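PDB 6QVM: multiheme cytochrome cf from Carboxydothermus ferrireducens DSM 11255, which probably transfers electrons through eleven c-type hemes across the S-layer to insoluble extracellular Fe(III) as a terminal reductase. Local coordinates for residues R271-S276 with L280-K285; P291-K296 with Q300-S305. All coordinates share one frame; numbering follows the deposited sequence.

Contact 1: residues R271-S276 with L280-K285. With HEC (heme c), chain J.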
loop_
_atom_site.group_PDB
_atom_site.type_symbol
_atom_site.label_atom_id
_atom_site.label_comp_id
_atom_site.label_asym_id
_atom_site.label_seq_id
_atom_site.Cartn_x
_atom_site.Cartn_y
_atom_site.Cartn_z
ATOM N N ARG A 271 15.352 -19.285 -12.931
ATOM C CA ARG A 271 14.910 -18.022 -13.502
ATOM C C ARG A 271 14.446 -17.055 -12.415
ATOM O O ARG A 271 14.856 -15.891 -12.394
ATOM C CB ARG A 271 13.784 -18.283 -14.501
ATOM C CG ARG A 271 13.582 -17.178 -15.500
ATOM C CD ARG A 271 12.447 -17.482 -16.426
ATOM N NE ARG A 271 12.831 -18.280 -17.587
ATOM C CZ ARG A 271 13.432 -17.782 -18.664
ATOM N NH1 ARG A 271 13.733 -18.560 -19.690
ATOM N NH2 ARG A 271 13.713 -16.493 -18.726
ATOM N N TYR A 272 13.583 -17.520 -11.513
ATOM C CA TYR A 272 13.055 -16.688 -10.443
ATOM C C TYR A 272 13.002 -17.478 -9.145
ATOM O O TYR A 272 12.889 -18.705 -9.149
ATOM C CB TYR A 272 11.650 -16.163 -10.767
ATOM C CG TYR A 272 11.629 -15.092 -11.828
ATOM C CD1 TYR A 272 12.294 -13.889 -11.637
ATOM C CD2 TYR A 272 10.943 -15.283 -13.019
ATOM C CE1 TYR A 272 12.274 -12.906 -12.598
ATOM C CE2 TYR A 272 10.923 -14.306 -13.994
ATOM C CZ TYR A 272 11.587 -13.117 -13.775
ATOM O OH TYR A 272 11.575 -12.131 -14.733
ATOM N N VAL A 273 13.080 -16.756 -8.029
ATOM C CA VAL A 273 12.881 -17.321 -6.700
ATOM C C VAL A 273 11.626 -16.700 -6.107
ATOM O O VAL A 273 11.495 -15.471 -6.065
ATOM C CB VAL A 273 14.093 -17.071 -5.787
ATOM C CG1 VAL A 273 13.863 -17.694 -4.413
ATOM C CG2 VAL A 273 15.362 -17.607 -6.429
ATOM N N ILE A 274 10.699 -17.543 -5.669
ATOM C CA ILE A 274 9.489 -17.079 -5.005
ATOM C C ILE A 274 9.799 -16.951 -3.519
ATOM O O ILE A 274 10.150 -17.935 -2.859
ATOM C CB ILE A 274 8.310 -18.030 -5.260
ATOM C CG1 ILE A 274 8.155 -18.280 -6.764
ATOM C CG2 ILE A 274 7.028 -17.450 -4.694
ATOM C CD1 ILE A 274 8.150 -17.009 -7.607
ATOM N N ASN A 275 9.677 -15.734 -2.995
ATOM C CA ASN A 275 10.281 -15.349 -1.722
ATOM C C ASN A 275 9.191 -15.055 -0.697
ATOM O O ASN A 275 8.516 -14.024 -0.781
ATOM C CB ASN A 275 11.196 -14.143 -1.930
ATOM C CG ASN A 275 11.919 -13.723 -0.666
ATOM O OD1 ASN A 275 12.125 -14.523 0.247
ATOM N ND2 ASN A 275 12.295 -12.450 -0.601
ATOM N N SER A 276 9.038 -15.951 0.286
ATOM C CA SER A 276 8.037 -15.823 1.340
ATOM C C SER A 276 8.743 -15.749 2.693
ATOM O O SER A 276 9.951 -16.001 2.764
ATOM C CB SER A 276 7.063 -17.004 1.288
ATOM O OG SER A 276 7.616 -18.153 1.905
ATOM N N LEU A 280 11.626 -20.513 0.291
ATOM C CA LEU A 280 11.950 -20.115 -1.071
ATOM C C LEU A 280 11.516 -21.214 -2.031
ATOM O O LEU A 280 11.824 -22.389 -1.812
ATOM C CB LEU A 280 13.451 -19.858 -1.220
ATOM C CG LEU A 280 14.057 -18.725 -0.391
ATOM C CD1 LEU A 280 15.522 -18.545 -0.753
ATOM C CD2 LEU A 280 13.291 -17.429 -0.606
ATOM N N LEU A 281 10.802 -20.829 -3.082
ATOM C CA LEU A 281 10.512 -21.701 -4.210
ATOM C C LEU A 281 11.310 -21.220 -5.413
ATOM O O LEU A 281 11.661 -20.041 -5.512
ATOM C CB LEU A 281 9.017 -21.716 -4.535
ATOM C CG LEU A 281 8.062 -22.255 -3.467
ATOM C CD1 LEU A 281 6.642 -22.277 -4.014
ATOM C CD2 LEU A 281 8.470 -23.641 -2.991
ATOM N N PHE A 282 11.601 -22.138 -6.326
ATOM C CA PHE A 282 12.496 -21.857 -7.437
ATOM C C PHE A 282 11.815 -22.189 -8.756
ATOM O O PHE A 282 11.134 -23.210 -8.880
ATOM C CB PHE A 282 13.813 -22.622 -7.270
ATOM C CG PHE A 282 14.601 -22.190 -6.059
ATOM C CD1 PHE A 282 14.298 -22.696 -4.804
ATOM C CD2 PHE A 282 15.612 -21.247 -6.167
ATOM C CE1 PHE A 282 15.000 -22.292 -3.688
ATOM C CE2 PHE A 282 16.317 -20.833 -5.048
ATOM C CZ PHE A 282 16.011 -21.360 -3.808
ATOM N N VAL A 283 12.007 -21.307 -9.733
ATOM C CA VAL A 283 11.296 -21.346 -11.003
ATOM C C VAL A 283 12.316 -21.543 -12.116
ATOM O O VAL A 283 13.225 -20.720 -12.287
ATOM C CB VAL A 283 10.477 -20.064 -11.220
ATOM C CG1 VAL A 283 9.890 -20.033 -12.619
ATOM C CG2 VAL A 283 9.373 -19.961 -10.167
ATOM N N GLY A 284 12.158 -22.620 -12.878
ATOM C CA GLY A 284 13.115 -22.972 -13.900
ATOM C C GLY A 284 13.044 -22.082 -15.128
ATOM O O GLY A 284 12.195 -21.202 -15.260
ATOM N N LYS A 285 13.965 -22.342 -16.060
ATOM C CA LYS A 285 13.976 -21.622 -17.324
ATOM C C LYS A 285 12.712 -21.866 -18.141
ATOM O O LYS A 285 12.371 -21.034 -18.986
ATOM C CB LYS A 285 15.216 -22.013 -18.133
ATOM C CG LYS A 285 16.525 -21.595 -17.490
ATOM C CD LYS A 285 17.338 -20.713 -18.421
ATOM C CE LYS A 285 18.431 -19.972 -17.659
ATOM N NZ LYS A 285 17.866 -18.893 -16.805
HETATM FE FE HEC J . -1.178 -8.796 -0.224
HETATM C CHA HEC J . 1.179 -10.682 1.347
HETATM C CHB HEC J . -2.275 -7.634 2.835
HETATM C CHC HEC J . -3.169 -6.481 -1.810
HETATM C CHD HEC J . -0.534 -10.328 -3.255
HETATM N NA HEC J . -0.648 -9.085 1.723
HETATM C C1A HEC J . 0.331 -9.956 2.155
HETATM C C2A HEC J . 0.313 -9.977 3.604
HETATM C C3A HEC J . -0.643 -9.139 4.015
HETATM C C4A HEC J . -1.268 -8.569 2.841
HETATM C CMA HEC J . -1.020 -8.852 5.482
HETATM C CAA HEC J . 1.238 -10.828 4.499
HETATM C CBA HEC J . 2.453 -9.996 4.898
HETATM C CGA HEC J . 3.271 -10.785 5.886
HETATM O O1A HEC J . 3.401 -12.030 5.721
HETATM O O2A HEC J . 3.800 -10.158 6.840
HETATM N NB HEC J . -2.485 -7.339 0.396
HETATM C C1B HEC J . -2.747 -6.990 1.710
HETATM C C2B HEC J . -3.612 -5.832 1.704
HETATM C C3B HEC J . -3.872 -5.514 0.420
HETATM C C4B HEC J . -3.160 -6.457 -0.428
HETATM C CMB HEC J . -4.147 -5.165 2.992
HETATM C CAB HEC J . -4.760 -4.352 -0.096
HETATM C CBB HEC J . -4.277 -2.964 0.395
HETATM N NC HEC J . -1.788 -8.511 -2.162
HETATM C C1C HEC J . -2.543 -7.432 -2.604
HETATM C C2C HEC J . -2.597 -7.480 -4.058
HETATM C C3C HEC J . -1.814 -8.505 -4.473
HETATM C C4C HEC J . -1.329 -9.195 -3.278
HETATM C CMC HEC J . -3.290 -6.419 -4.948
HETATM C CAC HEC J . -1.545 -8.986 -5.932
HETATM C CBC HEC J . -0.907 -7.907 -6.842
HETATM N ND HEC J . 0.115 -10.273 -0.856
HETATM C C1D HEC J . 0.210 -10.749 -2.167
HETATM C C2D HEC J . 1.215 -11.785 -2.201
HETATM C C3D HEC J . 1.743 -11.889 -0.767
HETATM C C4D HEC J . 1.008 -10.915 -0.001
HETATM C CMD HEC J . 1.670 -12.615 -3.416
HETATM C CAD HEC J . 2.852 -12.819 -0.248
HETATM C CBD HEC J . 4.124 -11.963 -0.245
HETATM C CGD HEC J . 5.354 -12.771 0.080
HETATM O O1D HEC J . 5.204 -13.840 0.729
HETATM O O2D HEC J . 6.476 -12.339 -0.301
#
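R271 sends its side chain alongside K285 with CG anti to the backbone N (chi1 -159°) and a bend at chi3 (-86°), which brings the edge of the guanidinium to the K285 carbonyl. NE and NH1 both grip K285 O side-on, the NH1 bond at 2.9 Å lying on a lone pair and the NE bond reaching the oxygen from above the carbonyl plane. This double grip closes the far end of an antiparallel beta hairpin, strands 270-275 and 279-284, beside a classic beta bulge: R271 and Y272 both face V283, and V283 O takes a bond from R271 N and a weak, longer one from Y272 N. Further along, I274 and L281 form a hydrogen-bonded pair, their CB atoms 3.8 Å apart. On this face I274 CG1 also reaches V283 CG2, and W310 packs against both residues. The other face carries V273, whose CG2 lies 3.6 Å from F282 CE2 while CG1 sits over the rim of that ring and also meets L280 CD2. With CG opposite its backbone N (chi1 -177°), the N275 side chain lies alongside L280; OD1 comes close to CD2 and accepts a bond from K296, while ND2 donates to the N245 carbonyl. The strand ends at a heme pocket, where N275 O stands 2.7 Å from propionate oxygen O2D of the heme c.

Contact 2: residues P291-K296 with Q300-S305; sequences PYAFDK and QWVADS
P291 O accepts the backbone N-H of D304 at 2.8 Å, with the donor tilted 34° from the carbonyl plane, and this bond fastens the open end of the antiparallel beta hairpin formed by strands 292-295 and 300-303. Two hydrogen-bonded pairs follow. A293 and V302 exchange backbone bonds in both directions, as do D295 and Q300, where the link from D295 N to Q300 O is short and that from Q300 N to D295 O reaches 3.3 Å. Between these pairs F294 faces W301 across a non-hydrogen-bonded site, and their side chains make a T-shaped stack. The edge of the phenylalanine points into the face of the indole, with CD2 over the centre of the ring system and 3.9 Å from W301 CE2. Ring planes at 82° and centroids 5.3 Å apart make the stack nearly perpendicular. F294 reaches this place with its ring anti to the backbone N (chi1 -167°), a turn that also lays one ring face over the Q300 backbone. Y292 adds its CB, 3.8 Å from W301 CE3, and brings its ring edge to A303 CA, while its hydroxyl bonds D263. The indole N-H is used by the L258 carbonyl, and W259 meets the same indole. On the opposite face A293 CB packs on D304 CB at 3.9 Å; D304 OD2 bonds H306, and D295 OD1 accepts a bond from E298 N. The chemistry is therefore divided between the two faces: the T-shaped stack holds the aromatic side, whereas the other joins the small apolar groups of A293 and V302 to two carboxylates, each bonded to a residue nearby in the chain.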
loop_
_atom_site.group_PDB
_atom_site.type_symbol
_atom_site.label_atom_id
_atom_site.label_comp_id
_atom_site.label_asym_id
_atom_site.label_seq_id
_atom_site.Cartn_x
_atom_site.Cartn_y
_atom_site.Cartn_z
ATOM N N PRO A 291 12.524 -29.238 -8.091
ATOM C CA PRO A 291 12.300 -30.311 -7.107
ATOM C C PRO A 291 12.638 -29.946 -5.664
ATOM O O PRO A 291 12.180 -30.649 -4.756
ATOM C CB PRO A 291 13.200 -31.448 -7.619
ATOM C CG PRO A 291 14.230 -30.777 -8.463
ATOM C CD PRO A 291 13.500 -29.641 -9.119
ATOM N N TYR A 292 13.417 -28.890 -5.414
ATOM C CA TYR A 292 13.750 -28.490 -4.053
ATOM C C TYR A 292 13.197 -27.107 -3.737
ATOM O O TYR A 292 13.097 -26.242 -4.609
ATOM C CB TYR A 292 15.264 -28.467 -3.808
ATOM C CG TYR A 292 15.944 -29.812 -3.764
ATOM C CD1 TYR A 292 15.322 -30.923 -3.206
ATOM C CD2 TYR A 292 17.226 -29.964 -4.271
ATOM C CE1 TYR A 292 15.962 -32.150 -3.165
ATOM C CE2 TYR A 292 17.873 -31.179 -4.234
ATOM C CZ TYR A 292 17.240 -32.271 -3.679
ATOM O OH TYR A 292 17.890 -33.486 -3.645
ATOM N N ALA A 293 12.843 -26.913 -2.471
ATOM C CA ALA A 293 12.635 -25.599 -1.891
ATOM C C ALA A 293 13.723 -25.355 -0.852
ATOM O O ALA A 293 14.395 -26.287 -0.405
ATOM C CB ALA A 293 11.245 -25.487 -1.255
ATOM N N PHE A 294 13.905 -24.094 -0.474
ATOM C CA PHE A 294 14.863 -23.733 0.562
ATOM C C PHE A 294 14.096 -23.332 1.812
ATOM O O PHE A 294 13.310 -22.379 1.784
ATOM C CB PHE A 294 15.788 -22.605 0.112
ATOM C CG PHE A 294 16.977 -22.408 1.010
ATOM C CD1 PHE A 294 16.929 -21.509 2.060
ATOM C CD2 PHE A 294 18.139 -23.131 0.806
ATOM C CE1 PHE A 294 18.021 -21.331 2.891
ATOM C CE2 PHE A 294 19.233 -22.963 1.636
ATOM C CZ PHE A 294 19.174 -22.061 2.681
ATOM N N ASP A 295 14.322 -24.059 2.901
ATOM C CA ASP A 295 13.696 -23.760 4.185
ATOM C C ASP A 295 14.579 -22.779 4.949
ATOM O O ASP A 295 15.720 -23.106 5.288
ATOM C CB ASP A 295 13.481 -25.049 4.977
ATOM C CG ASP A 295 12.697 -24.830 6.257
ATOM O OD1 ASP A 295 13.258 -24.248 7.212
ATOM O OD2 ASP A 295 11.515 -25.236 6.309
ATOM N N LYS A 296 14.051 -21.584 5.235
ATOM C CA LYS A 296 14.873 -20.544 5.845
ATOM C C LYS A 296 15.223 -20.858 7.294
ATOM O O LYS A 296 16.298 -20.466 7.761
ATOM C CB LYS A 296 14.163 -19.191 5.751
ATOM C CG LYS A 296 14.025 -18.665 4.329
ATOM C CD LYS A 296 13.336 -17.314 4.273
ATOM C CE LYS A 296 13.414 -16.737 2.871
ATOM N NZ LYS A 296 12.676 -15.453 2.740
ATOM N N GLN A 300 18.167 -25.216 4.860
ATOM C CA GLN A 300 18.335 -26.474 4.144
ATOM C C GLN A 300 17.488 -26.546 2.883
ATOM O O GLN A 300 16.367 -26.029 2.834
ATOM C CB GLN A 300 17.976 -27.660 5.043
ATOM C CG GLN A 300 19.170 -28.505 5.449
ATOM C CD GLN A 300 18.936 -29.251 6.747
ATOM O OE1 GLN A 300 18.038 -30.086 6.847
ATOM N NE2 GLN A 300 19.733 -28.931 7.759
ATOM N N TRP A 301 18.038 -27.219 1.871
ATOM C CA TRP A 301 17.258 -27.672 0.731
ATOM C C TRP A 301 16.370 -28.832 1.162
ATOM O O TRP A 301 16.865 -29.844 1.669
ATOM C CB TRP A 301 18.178 -28.108 -0.407
ATOM C CG TRP A 301 19.056 -27.030 -0.930
ATOM C CD1 TRP A 301 20.373 -26.835 -0.642
ATOM C CD2 TRP A 301 18.682 -25.988 -1.835
ATOM N NE1 TRP A 301 20.847 -25.736 -1.317
ATOM C CE2 TRP A 301 19.825 -25.193 -2.052
ATOM C CE3 TRP A 301 17.491 -25.649 -2.481
ATOM C CZ2 TRP A 301 19.810 -24.080 -2.891
ATOM C CZ3 TRP A 301 17.475 -24.547 -3.303
ATOM C CH2 TRP A 301 18.628 -23.775 -3.506
ATOM N N VAL A 302 15.063 -28.688 0.958
ATOM C CA VAL A 302 14.108 -29.749 1.240
ATOM C C VAL A 302 13.375 -30.089 -0.052
ATOM O O VAL A 302 13.369 -29.319 -1.013
ATOM C CB VAL A 302 13.108 -29.371 2.354
ATOM C CG1 VAL A 302 13.843 -29.030 3.646
ATOM C CG2 VAL A 302 12.215 -28.219 1.918
ATOM N N ALA A 303 12.752 -31.264 -0.061
ATOM C CA ALA A 303 12.025 -31.728 -1.234
ATOM C C ALA A 303 10.691 -31.001 -1.358
ATOM O O ALA A 303 9.997 -30.775 -0.362
ATOM C CB ALA A 303 11.799 -33.236 -1.155
ATOM N N ASP A 304 10.336 -30.636 -2.591
ATOM C CA ASP A 304 9.107 -29.901 -2.849
ATOM C C ASP A 304 8.405 -30.491 -4.059
ATOM O O ASP A 304 9.047 -30.809 -5.064
ATOM C CB ASP A 304 9.384 -28.410 -3.072
ATOM C CG ASP A 304 8.138 -27.560 -2.930
ATOM O OD1 ASP A 304 7.757 -27.255 -1.781
ATOM O OD2 ASP A 304 7.532 -27.211 -3.965
ATOM N N SER A 305 7.081 -30.612 -3.963
ATOM C CA SER A 305 6.275 -31.310 -4.954
ATOM C C SER A 305 5.491 -30.366 -5.856
ATOM O O SER A 305 4.555 -30.807 -6.528
ATOM C CB SER A 305 5.328 -32.287 -4.262
ATOM O OG SER A 305 4.581 -31.630 -3.253
#

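Contacts 1 and 2 are successive hairpins of one five-stranded antiparallel sheet, ordered 247-248, 270-275, 279-284, 292-295, 300-303 both across the sheet and along the chain. Their centres lie 11 Å apart, and strands 279-284 and 292-295 are neighbours, joined by backbone bonds between L280 and F294. Contact 1 is buried and reaches hemes through N275, S276 and L281; contact 2 includes the outermost strand of the sheet and lies nearer the surface. Two side-chain ties join the hairpins: K296 NZ reaches back to the end of strand 270-275, where it also bonds S276 O, and F282 meets W301 ring to ring. The sheet thus connects a heme pocket with the protein's periphery.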